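Local coordinates for hypothetical protein (Pyrococcus furiosus, PDB 2FZF) that is of unknown function but belongs to the rubrerythrin family of the ferritin clan, and so may bind a pair of iron ions within a helical bundle, at residues Glu44-Glu49 / Arg98-Val103; Ala59-Lys64 / Ala144-Gly149; Leu68-Tyr73 / Lys80-Pro85. All blocks are in the same frame, centred on the assembly; numbering follows the deposited sequence.

Interaction 1. Residues Glu44-Glu49 / Arg98-Val103; sequences EKIKIE and RELEKV
Lys45 lies along the backbone of Arg98 and beside the side chain of Leu100, a compact example of how a long side chain can serve two kinds of neighbour at once. Its CB sits 3.9 Å from Leu100 CD1, an aliphatic contact at the root of the chain. CG, placed anti to its own carbonyl carbon (chi1 -50°), is already turning to the Arg98 backbone, 4.1 Å from Arg98 O. The modelled approach of CD to that same oxygen is too close to be trusted. Farther out, CE lies 3.3 Å from Arg98 O and 4.0 Å from Arg98 N, alongside the main chain. The otherwise extended chain of Lys45 bends at chi4 (-67°). Lys45 NZ ends 3.6 Å from Arg98 O, but its hydrogen bond goes to the carbonyl oxygen of Ala97, one residue earlier. Glu99 offers an opposite charge, yet Lys45 NZ and Glu99 OE2 remain 6.1 Å apart and form no bridge.

The apolar half of the contact belongs to Leu100. Its CD1 reaches Ile46 CD1 at 4.2 Å as well as Lys45 CB, and Leu100 also packs on Asp105 and Ile106 of helix 103-129. Ile46 touches Ile106 too, which gives the two loops a common apolar footing on that helix. Lys45 is the first residue to leave helical geometry after helix 21-44, and the pairing therefore joins the end of that helix to the approach to helix 103-129.

With no hydrogen bond passing between the two segments, cohesion rests on van der Waals contact: Lys45 CB on Leu100, the outer methylenes along the Arg98 main chain. The lysine carries its charge onward to a backbone acceptor, a division of labour suited to a partly buried loop junction.

Interaction 2. Residues Ala59-Lys64 / Ala144-Gly149; sequences AEEEKK and ADMERG
The carboxylates of Glu62 and Glu147 meet almost perpendicularly, their planes 78° apart. Glu147 OE1 stands over one face of the Glu62 group, nearly above its carbon, at 3.2 Å from Glu62 CD. From the other direction, Glu62 OE1 comes toward the oxygen end of the Glu147 group, nearer to Glu147 OE1 (3.2 Å) than to Glu147 OE2 (3.7 Å). A third carboxylate, that of Glu61, receives the methyl of Met146 over one face: Met146 CE lies 3.4 Å from Glu61 OE2 and 3.7 Å from Glu61 CD.

Torsions bring these groups together. Glu62 runs out extended beyond CG (chi2 -169°), whereas Glu147 folds at chi2 (-65°), and the two side chains cross at about a right angle. Glu61 has a cation of its own. Lys64 NZ pairs with Glu61 OE2 at 3.6 Å and also donates to the backbone oxygen Glu61 O at 3.2 Å, so one lysine links both ends of the same residue. Lys54 of the second subunit packs on Glu61 and Met146, setting this side of the contact close to the dimer interface.

Glu117 comes close to the carboxylates of both Glu62 and Glu147, and Glu32 to that of Glu62, while the Glu32 side chain touches Glu147. The side chain of His150 touches Glu62.

Glu62 and Glu147 are not hydrogen-bonded to each other. Glutamates from helices 21-44, 103-129 and 134-164 converge with Glu62, which sits at the break between helices 51-61 and 63-76. Buried together, with a histidine beside them, they are consistent with the carboxylate-rich diiron site of rubrerythrins and other ferritin-like proteins. The close approach of these carboxylates would make chemical sense if they share metal ions, for which this cluster is probably built.

Interaction 3. Residues Leu68-Tyr73 / Lys80-Pro85; sequences LLRKLY and KEVVFP
Tyr73 and Val82 make the main apolar contact here, which illustrates how a chain leaving a helix can pack back on it. Val82 CG2 stands over one face of the Tyr73 ring in a CH-pi contact, 4.1 Å from the centroid and 11° off the ring normal. With CG anti to the backbone N (chi1 -171°), the tyrosine reaches out from the helix to the loop, where Tyr73 OH is in van der Waals contact with Val83 CG1 at 3.5 Å. The other methyl of Val82, CG1, lies over a face of Phe84 toward its rim, so that the valine serves two rings.

The polar approach is that of Lys80 O, which lies at the edge of the Tyr73 ring, 3.5 Å from Tyr73 CE1.

The cationic contribution comes from Arg70. Its NH2 touches Val82 CG2 at 3.7 Å and meets the edge of the Phe84 ring, 4.0 Å from Phe84 CZ, while NH1 forms a salt bridge with Glu66.

Replacing Tyr73 by an alanine would probably leave the Val82 methyl without its ring and open a gap between helix and loop.

Leu25 and Ile29 of helix 21-44 touch Tyr73 and Val82 respectively. The loop after helix 63-76 thus packs back on that helix and on helix 21-44, at the start of the long connection to helix 103-129, as in ferritin-like bundles.

In the fold
From the N terminus, helix 21-44 leads to the first partner of interaction 1, at 44-49. Next come 59-64 of interaction 2 and 68-73 of interaction 3, before the chain turns back at 80-85 to close the shortest loop. Residues 98-103 then close interaction 1, and 144-149, in the first half of helix 134-164, close interaction 2. Interactions 1 and 2 cross in sequence, and interaction 3 falls within the span of both. Interactions 1 and 3 lie on opposite sides of the chain's centre, their centres about 34 Å apart; interaction 1 joins two loops, and interaction 3 a helix to the loop that follows it; interaction 2 ties helices together in the interior between them.

Interaction 1. Residues Glu44-Glu49 / Arg98-Val103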
loop_
_atom_site.group_PDB
_atom_site.type_symbol
_atom_site.label_atom_id
_atom_site.label_comp_id
_atom_site.label_asym_id
_atom_site.label_seq_id
_atom_site.Cartn_x
_atom_site.Cartn_y
_atom_site.Cartn_z
ATOM N N GLU A 44 4.711 -15.593 -10.985
ATOM C CA GLU A 44 4.971 -16.886 -11.599
ATOM C C GLU A 44 6.465 -17.179 -11.664
ATOM O O GLU A 44 6.919 -18.307 -11.464
ATOM C CB GLU A 44 4.400 -16.900 -13.019
ATOM C CG GLU A 44 3.443 -18.041 -13.321
ATOM C CD GLU A 44 1.992 -17.694 -13.040
ATOM O OE1 GLU A 44 1.671 -17.308 -11.889
ATOM O OE2 GLU A 44 1.169 -17.805 -13.982
ATOM N N LYS A 45 7.227 -16.141 -11.955
ATOM C CA LYS A 45 8.663 -16.258 -12.079
ATOM C C LYS A 45 9.296 -15.442 -10.966
ATOM O O LYS A 45 9.398 -14.227 -11.078
ATOM C CB LYS A 45 9.076 -15.712 -13.447
ATOM C CG LYS A 45 8.260 -16.290 -14.605
ATOM C CD LYS A 45 8.589 -15.600 -15.918
ATOM C CE LYS A 45 7.827 -16.200 -17.099
ATOM N NZ LYS A 45 8.238 -17.594 -17.432
ATOM N N ILE A 46 9.698 -16.086 -9.879
ATOM C CA ILE A 46 10.312 -15.343 -8.784
ATOM C C ILE A 46 11.197 -16.234 -7.925
ATOM O O ILE A 46 12.342 -15.882 -7.629
ATOM C CB ILE A 46 9.244 -14.650 -7.892
ATOM C CG1 ILE A 46 8.716 -13.376 -8.572
ATOM C CG2 ILE A 46 9.837 -14.276 -6.550
ATOM C CD1 ILE A 46 9.737 -12.273 -8.737
ATOM N N LYS A 47 10.682 -17.390 -7.526
ATOM C CA LYS A 47 11.467 -18.308 -6.709
ATOM C C LYS A 47 11.872 -17.653 -5.395
ATOM O O LYS A 47 12.852 -18.054 -4.773
ATOM C CB LYS A 47 12.722 -18.760 -7.469
ATOM C CG LYS A 47 12.474 -19.820 -8.538
ATOM C CD LYS A 47 11.725 -19.254 -9.747
ATOM C CE LYS A 47 10.404 -19.994 -10.052
ATOM N NZ LYS A 47 9.318 -19.905 -9.012
ATOM N N ILE A 48 11.117 -16.640 -4.981
ATOM C CA ILE A 48 11.398 -15.943 -3.737
ATOM C C ILE A 48 10.163 -15.963 -2.857
ATOM O O ILE A 48 9.347 -15.044 -2.887
ATOM C CB ILE A 48 11.815 -14.494 -3.993
ATOM C CG1 ILE A 48 13.033 -14.474 -4.918
ATOM C CG2 ILE A 48 12.119 -13.796 -2.672
ATOM C CD1 ILE A 48 13.653 -13.106 -5.129
ATOM N N GLU A 49 10.034 -17.037 -2.085
ATOM C CA GLU A 49 8.911 -17.233 -1.177
ATOM C C GLU A 49 8.722 -16.044 -0.234
ATOM O O GLU A 49 8.893 -16.169 0.982
ATOM C CB GLU A 49 9.127 -18.522 -0.372
ATOM C CG GLU A 49 10.538 -18.643 0.230
ATOM C CD GLU A 49 10.792 -19.960 0.945
ATOM O OE1 GLU A 49 10.676 -21.030 0.304
ATOM O OE2 GLU A 49 11.117 -19.916 2.153
ATOM N N ARG A 98 9.957 -14.534 -20.012
ATOM C CA ARG A 98 11.341 -14.998 -19.872
ATOM C C ARG A 98 11.696 -15.438 -18.450
ATOM O O ARG A 98 10.936 -15.220 -17.507
ATOM C CB ARG A 98 12.318 -13.898 -20.311
ATOM C CG ARG A 98 12.152 -12.546 -19.607
ATOM C CD ARG A 98 13.200 -11.550 -20.119
ATOM N NE ARG A 98 12.781 -10.139 -20.044
ATOM C CZ ARG A 98 13.072 -9.296 -19.053
ATOM N NH1 ARG A 98 12.637 -8.044 -19.108
ATOM N NH2 ARG A 98 13.802 -9.691 -18.016
ATOM N N GLU A 99 12.860 -16.056 -18.292
ATOM C CA GLU A 99 13.287 -16.506 -16.977
ATOM C C GLU A 99 14.213 -15.467 -16.345
ATOM O O GLU A 99 15.121 -14.944 -16.994
ATOM C CB GLU A 99 13.985 -17.867 -17.090
ATOM C CG GLU A 99 13.162 -18.914 -17.861
ATOM C CD GLU A 99 13.818 -20.294 -17.905
ATOM O OE1 GLU A 99 15.012 -20.379 -18.284
ATOM O OE2 GLU A 99 13.134 -21.294 -17.571
ATOM N N LEU A 100 13.953 -15.157 -15.080
ATOM C CA LEU A 100 14.742 -14.185 -14.335
ATOM C C LEU A 100 16.012 -14.868 -13.856
ATOM O O LEU A 100 15.963 -15.771 -13.025
ATOM C CB LEU A 100 13.927 -13.669 -13.156
ATOM C CG LEU A 100 12.602 -13.062 -13.635
ATOM C CD1 LEU A 100 11.642 -12.943 -12.475
ATOM C CD2 LEU A 100 12.850 -11.705 -14.294
ATOM N N GLU A 101 17.145 -14.416 -14.385
ATOM C CA GLU A 101 18.442 -14.995 -14.072
ATOM C C GLU A 101 19.180 -14.315 -12.929
ATOM O O GLU A 101 19.890 -14.956 -12.151
ATOM C CB GLU A 101 19.327 -14.953 -15.316
ATOM C CG GLU A 101 18.740 -15.621 -16.559
ATOM C CD GLU A 101 19.008 -14.804 -17.817
ATOM O OE1 GLU A 101 18.761 -15.311 -18.933
ATOM O OE2 GLU A 101 19.462 -13.644 -17.682
ATOM N N LYS A 102 19.022 -13.008 -12.836
ATOM C CA LYS A 102 19.702 -12.257 -11.802
ATOM C C LYS A 102 18.741 -11.360 -11.063
ATOM O O LYS A 102 17.628 -11.114 -11.520
ATOM C CB LYS A 102 20.808 -11.422 -12.437
ATOM C CG LYS A 102 20.458 -10.978 -13.830
ATOM C CD LYS A 102 21.617 -10.317 -14.498
ATOM C CE LYS A 102 21.356 -10.225 -15.971
ATOM N NZ LYS A 102 21.310 -11.602 -16.503
ATOM N N VAL A 103 19.185 -10.879 -9.909
ATOM C CA VAL A 103 18.385 -9.986 -9.088
ATOM C C VAL A 103 18.123 -8.671 -9.826
ATOM O O VAL A 103 17.091 -8.040 -9.617
ATOM C CB VAL A 103 19.102 -9.655 -7.761
ATOM C CG1 VAL A 103 18.189 -8.821 -6.867
ATOM C CG2 VAL A 103 19.525 -10.933 -7.062
#

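Interaction 2. Residues Ala59-Lys64 / Ala144-Gly149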
loop_
_atom_site.group_PDB
_atom_site.type_symbol
_atom_site.label_atom_id
_atom_site.label_comp_id
_atom_site.label_asym_id
_atom_site.label_seq_id
_atom_site.Cartn_x
_atom_site.Cartn_y
_atom_site.Cartn_z
ATOM N N ALA A 59 -1.560 -8.679 -7.179
ATOM C CA ALA A 59 -2.234 -9.061 -8.422
ATOM C C ALA A 59 -3.731 -9.287 -8.201
ATOM O O ALA A 59 -4.559 -8.910 -9.036
ATOM C CB ALA A 59 -1.602 -10.325 -8.992
ATOM N N GLU A 60 -4.057 -9.911 -7.070
ATOM C CA GLU A 60 -5.435 -10.214 -6.700
ATOM C C GLU A 60 -6.207 -8.936 -6.452
ATOM O O GLU A 60 -7.300 -8.732 -6.985
ATOM C CB GLU A 60 -5.461 -11.096 -5.448
ATOM C CG GLU A 60 -4.737 -12.423 -5.640
ATOM C CD GLU A 60 -4.954 -13.406 -4.503
ATOM O OE1 GLU A 60 -6.128 -13.757 -4.233
ATOM O OE2 GLU A 60 -3.949 -13.835 -3.886
ATOM N N GLU A 61 -5.619 -8.077 -5.629
ATOM C CA GLU A 61 -6.216 -6.793 -5.297
ATOM C C GLU A 61 -6.667 -6.045 -6.551
ATOM O O GLU A 61 -7.778 -5.527 -6.596
ATOM C CB GLU A 61 -5.205 -5.947 -4.527
ATOM C CG GLU A 61 -5.252 -6.132 -3.028
ATOM C CD GLU A 61 -6.451 -5.440 -2.418
ATOM O OE1 GLU A 61 -6.518 -5.344 -1.167
ATOM O OE2 GLU A 61 -7.330 -4.988 -3.193
ATOM N N GLU A 62 -5.812 -5.996 -7.566
ATOM C CA GLU A 62 -6.144 -5.285 -8.788
ATOM C C GLU A 62 -6.971 -6.064 -9.790
ATOM O O GLU A 62 -7.163 -5.599 -10.913
ATOM C CB GLU A 62 -4.865 -4.780 -9.476
ATOM C CG GLU A 62 -4.138 -3.670 -8.701
ATOM C CD GLU A 62 -3.025 -2.999 -9.494
ATOM O OE1 GLU A 62 -3.286 -2.517 -10.627
ATOM O OE2 GLU A 62 -1.892 -2.948 -8.967
ATOM N N LYS A 63 -7.453 -7.245 -9.411
ATOM C CA LYS A 63 -8.259 -8.050 -10.339
ATOM C C LYS A 63 -9.642 -7.449 -10.500
ATOM O O LYS A 63 -10.224 -7.480 -11.585
ATOM C CB LYS A 63 -8.394 -9.495 -9.840
ATOM C CG LYS A 63 -7.146 -10.343 -10.025
ATOM C CD LYS A 63 -7.219 -11.657 -9.238
ATOM C CE LYS A 63 -5.859 -12.376 -9.231
ATOM N NZ LYS A 63 -5.725 -13.397 -8.151
ATOM N N LYS A 64 -10.159 -6.892 -9.411
ATOM C CA LYS A 64 -11.476 -6.291 -9.420
ATOM C C LYS A 64 -11.517 -4.920 -10.084
ATOM O O LYS A 64 -12.599 -4.394 -10.329
ATOM C CB LYS A 64 -11.992 -6.172 -7.990
ATOM C CG LYS A 64 -11.191 -5.203 -7.146
ATOM C CD LYS A 64 -11.792 -5.012 -5.771
ATOM C CE LYS A 64 -11.355 -3.672 -5.195
ATOM N NZ LYS A 64 -9.863 -3.480 -5.207
ATOM N N ALA A 144 -7.526 5.393 -7.222
ATOM C CA ALA A 144 -6.282 6.140 -7.067
ATOM C C ALA A 144 -5.540 5.827 -5.749
ATOM O O ALA A 144 -4.319 5.630 -5.751
ATOM C CB ALA A 144 -6.559 7.634 -7.155
ATOM N N ASP A 145 -6.262 5.787 -4.629
ATOM C CA ASP A 145 -5.631 5.495 -3.341
ATOM C C ASP A 145 -5.103 4.066 -3.262
ATOM O O ASP A 145 -4.038 3.812 -2.683
ATOM C CB ASP A 145 -6.595 5.788 -2.186
ATOM C CG ASP A 145 -6.684 7.285 -1.872
ATOM O OD1 ASP A 145 -5.853 8.056 -2.415
ATOM O OD2 ASP A 145 -7.569 7.682 -1.082
ATOM N N MET A 146 -5.857 3.144 -3.851
ATOM C CA MET A 146 -5.466 1.749 -3.928
ATOM C C MET A 146 -4.175 1.671 -4.752
ATOM O O MET A 146 -3.256 0.953 -4.395
ATOM C CB MET A 146 -6.558 0.924 -4.626
ATOM C CG MET A 146 -7.721 0.482 -3.738
ATOM S SD MET A 146 -7.159 -0.294 -2.209
ATOM C CE MET A 146 -6.290 -1.785 -2.805
ATOM N N GLU A 147 -4.121 2.402 -5.863
ATOM C CA GLU A 147 -2.937 2.403 -6.716
ATOM C C GLU A 147 -1.760 3.062 -5.995
ATOM O O GLU A 147 -0.625 2.580 -6.035
ATOM C CB GLU A 147 -3.227 3.148 -8.023
ATOM C CG GLU A 147 -4.134 2.404 -9.001
ATOM C CD GLU A 147 -3.499 1.130 -9.532
ATOM O OE1 GLU A 147 -3.460 0.119 -8.797
ATOM O OE2 GLU A 147 -3.024 1.142 -10.687
ATOM N N ARG A 148 -2.052 4.178 -5.336
ATOM C CA ARG A 148 -1.059 4.924 -4.584
ATOM C C ARG A 148 -0.452 3.972 -3.545
ATOM O O ARG A 148 0.752 3.988 -3.313
ATOM C CB ARG A 148 -1.746 6.111 -3.906
ATOM C CG ARG A 148 -0.830 7.127 -3.250
ATOM C CD ARG A 148 -0.037 7.948 -4.257
ATOM N NE ARG A 148 0.758 8.970 -3.569
ATOM C CZ ARG A 148 0.242 10.017 -2.922
ATOM N NH1 ARG A 148 -1.077 10.185 -2.884
ATOM N NH2 ARG A 148 1.039 10.875 -2.288
ATOM N N GLY A 149 -1.300 3.142 -2.934
ATOM C CA GLY A 149 -0.839 2.186 -1.944
ATOM C C GLY A 149 0.026 1.085 -2.531
ATOM O O GLY A 149 1.002 0.661 -1.907
#

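Interaction 3. Residues Leu68-Tyr73 / Lys80-Pro85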
loop_
_atom_site.group_PDB
_atom_site.type_symbol
_atom_site.label_atom_id
_atom_site.label_comp_id
_atom_site.label_asym_id
_atom_site.label_seq_id
_atom_site.Cartn_x
_atom_site.Cartn_y
_atom_site.Cartn_z
ATOM N N LEU A 68 -14.649 -3.310 -12.239
ATOM C CA LEU A 68 -15.180 -2.080 -11.655
ATOM C C LEU A 68 -15.280 -0.966 -12.691
ATOM O O LEU A 68 -16.260 -0.217 -12.730
ATOM C CB LEU A 68 -14.309 -1.595 -10.487
ATOM C CG LEU A 68 -14.357 -2.387 -9.166
ATOM C CD1 LEU A 68 -13.728 -1.547 -8.063
ATOM C CD2 LEU A 68 -15.800 -2.732 -8.793
ATOM N N LEU A 69 -14.263 -0.858 -13.533
ATOM C CA LEU A 69 -14.239 0.169 -14.558
ATOM C C LEU A 69 -15.257 -0.118 -15.643
ATOM O O LEU A 69 -15.917 0.794 -16.127
ATOM C CB LEU A 69 -12.848 0.254 -15.186
ATOM C CG LEU A 69 -11.705 0.871 -14.391
ATOM C CD1 LEU A 69 -10.406 0.663 -15.125
ATOM C CD2 LEU A 69 -11.974 2.337 -14.189
ATOM N N ARG A 70 -15.379 -1.391 -16.018
ATOM C CA ARG A 70 -16.299 -1.805 -17.073
ATOM C C ARG A 70 -17.720 -1.481 -16.647
ATOM O O ARG A 70 -18.588 -1.197 -17.479
ATOM C CB ARG A 70 -16.156 -3.312 -17.367
ATOM C CG ARG A 70 -14.700 -3.761 -17.492
ATOM C CD ARG A 70 -14.424 -4.860 -18.513
ATOM N NE ARG A 70 -14.639 -4.438 -19.897
ATOM C CZ ARG A 70 -13.907 -4.840 -20.941
ATOM N NH1 ARG A 70 -12.889 -5.675 -20.771
ATOM N NH2 ARG A 70 -14.218 -4.429 -22.167
ATOM N N LYS A 71 -17.947 -1.515 -15.340
ATOM C CA LYS A 71 -19.256 -1.213 -14.809
ATOM C C LYS A 71 -19.528 0.266 -14.959
ATOM O O LYS A 71 -20.609 0.666 -15.398
ATOM C CB LYS A 71 -19.363 -1.599 -13.333
ATOM C CG LYS A 71 -20.735 -1.254 -12.764
ATOM C CD LYS A 71 -20.980 -1.828 -11.388
ATOM C CE LYS A 71 -22.317 -1.346 -10.852
ATOM N NZ LYS A 71 -22.661 -1.912 -9.519
ATOM N N LEU A 72 -18.547 1.083 -14.590
ATOM C CA LEU A 72 -18.704 2.525 -14.694
ATOM C C LEU A 72 -18.939 2.889 -16.165
ATOM O O LEU A 72 -19.913 3.558 -16.486
ATOM C CB LEU A 72 -17.452 3.238 -14.160
ATOM C CG LEU A 72 -17.582 4.677 -13.617
ATOM C CD1 LEU A 72 -16.207 5.226 -13.336
ATOM C CD2 LEU A 72 -18.278 5.567 -14.613
ATOM N N TYR A 73 -18.060 2.430 -17.051
ATOM C CA TYR A 73 -18.194 2.729 -18.465
ATOM C C TYR A 73 -19.586 2.368 -18.966
ATOM O O TYR A 73 -20.116 2.987 -19.881
ATOM C CB TYR A 73 -17.129 1.976 -19.264
ATOM C CG TYR A 73 -17.032 2.386 -20.723
ATOM C CD1 TYR A 73 -18.080 2.122 -21.621
ATOM C CD2 TYR A 73 -15.882 3.021 -21.216
ATOM C CE1 TYR A 73 -17.981 2.479 -22.971
ATOM C CE2 TYR A 73 -15.773 3.379 -22.566
ATOM C CZ TYR A 73 -16.825 3.103 -23.434
ATOM O OH TYR A 73 -16.723 3.427 -24.761
ATOM N N LYS A 80 -23.241 1.261 -25.324
ATOM C CA LYS A 80 -22.040 1.435 -26.146
ATOM C C LYS A 80 -20.865 0.571 -25.711
ATOM O O LYS A 80 -20.477 0.571 -24.543
ATOM C CB LYS A 80 -21.612 2.914 -26.164
ATOM C CG LYS A 80 -21.805 3.585 -27.517
ATOM C CD LYS A 80 -20.924 2.904 -28.583
ATOM C CE LYS A 80 -21.614 2.786 -29.960
ATOM N NZ LYS A 80 -22.744 1.792 -29.998
ATOM N N GLU A 81 -20.298 -0.162 -26.662
ATOM C CA GLU A 81 -19.168 -1.035 -26.376
ATOM C C GLU A 81 -17.917 -0.240 -26.091
ATOM O O GLU A 81 -17.727 0.856 -26.620
ATOM C CB GLU A 81 -18.912 -1.979 -27.548
ATOM C CG GLU A 81 -20.015 -2.992 -27.736
ATOM C CD GLU A 81 -20.176 -3.905 -26.530
ATOM O OE1 GLU A 81 -19.341 -4.828 -26.358
ATOM O OE2 GLU A 81 -21.123 -3.684 -25.747
ATOM N N VAL A 82 -17.055 -0.807 -25.257
ATOM C CA VAL A 82 -15.813 -0.145 -24.894
ATOM C C VAL A 82 -14.919 0.022 -26.111
ATOM O O VAL A 82 -14.818 -0.867 -26.957
ATOM C CB VAL A 82 -15.044 -0.948 -23.818
ATOM C CG1 VAL A 82 -13.761 -0.214 -23.438
ATOM C CG2 VAL A 82 -15.926 -1.159 -22.598
ATOM N N VAL A 83 -14.275 1.176 -26.196
ATOM C CA VAL A 83 -13.365 1.457 -27.296
ATOM C C VAL A 83 -11.955 1.729 -26.755
ATOM O O VAL A 83 -11.768 2.561 -25.870
ATOM C CB VAL A 83 -13.849 2.679 -28.121
ATOM C CG1 VAL A 83 -14.213 3.847 -27.190
ATOM C CG2 VAL A 83 -12.759 3.093 -29.108
ATOM N N PHE A 84 -10.965 1.021 -27.282
ATOM C CA PHE A 84 -9.595 1.215 -26.832
ATOM C C PHE A 84 -8.758 2.015 -27.827
ATOM O O PHE A 84 -8.516 1.571 -28.959
ATOM C CB PHE A 84 -8.912 -0.136 -26.575
ATOM C CG PHE A 84 -9.633 -0.996 -25.577
ATOM C CD1 PHE A 84 -10.469 -2.020 -26.002
ATOM C CD2 PHE A 84 -9.528 -0.734 -24.209
ATOM C CE1 PHE A 84 -11.186 -2.770 -25.086
ATOM C CE2 PHE A 84 -10.243 -1.478 -23.285
ATOM C CZ PHE A 84 -11.077 -2.496 -23.720
ATOM N N PRO A 85 -8.316 3.217 -27.426
ATOM C CA PRO A 85 -7.497 4.037 -28.318
ATOM C C PRO A 85 -6.101 3.418 -28.486
ATOM O O PRO A 85 -5.633 2.695 -27.607
ATOM C CB PRO A 85 -7.473 5.394 -27.609
ATOM C CG PRO A 85 -7.631 5.036 -26.171
ATOM C CD PRO A 85 -8.674 3.957 -26.204
#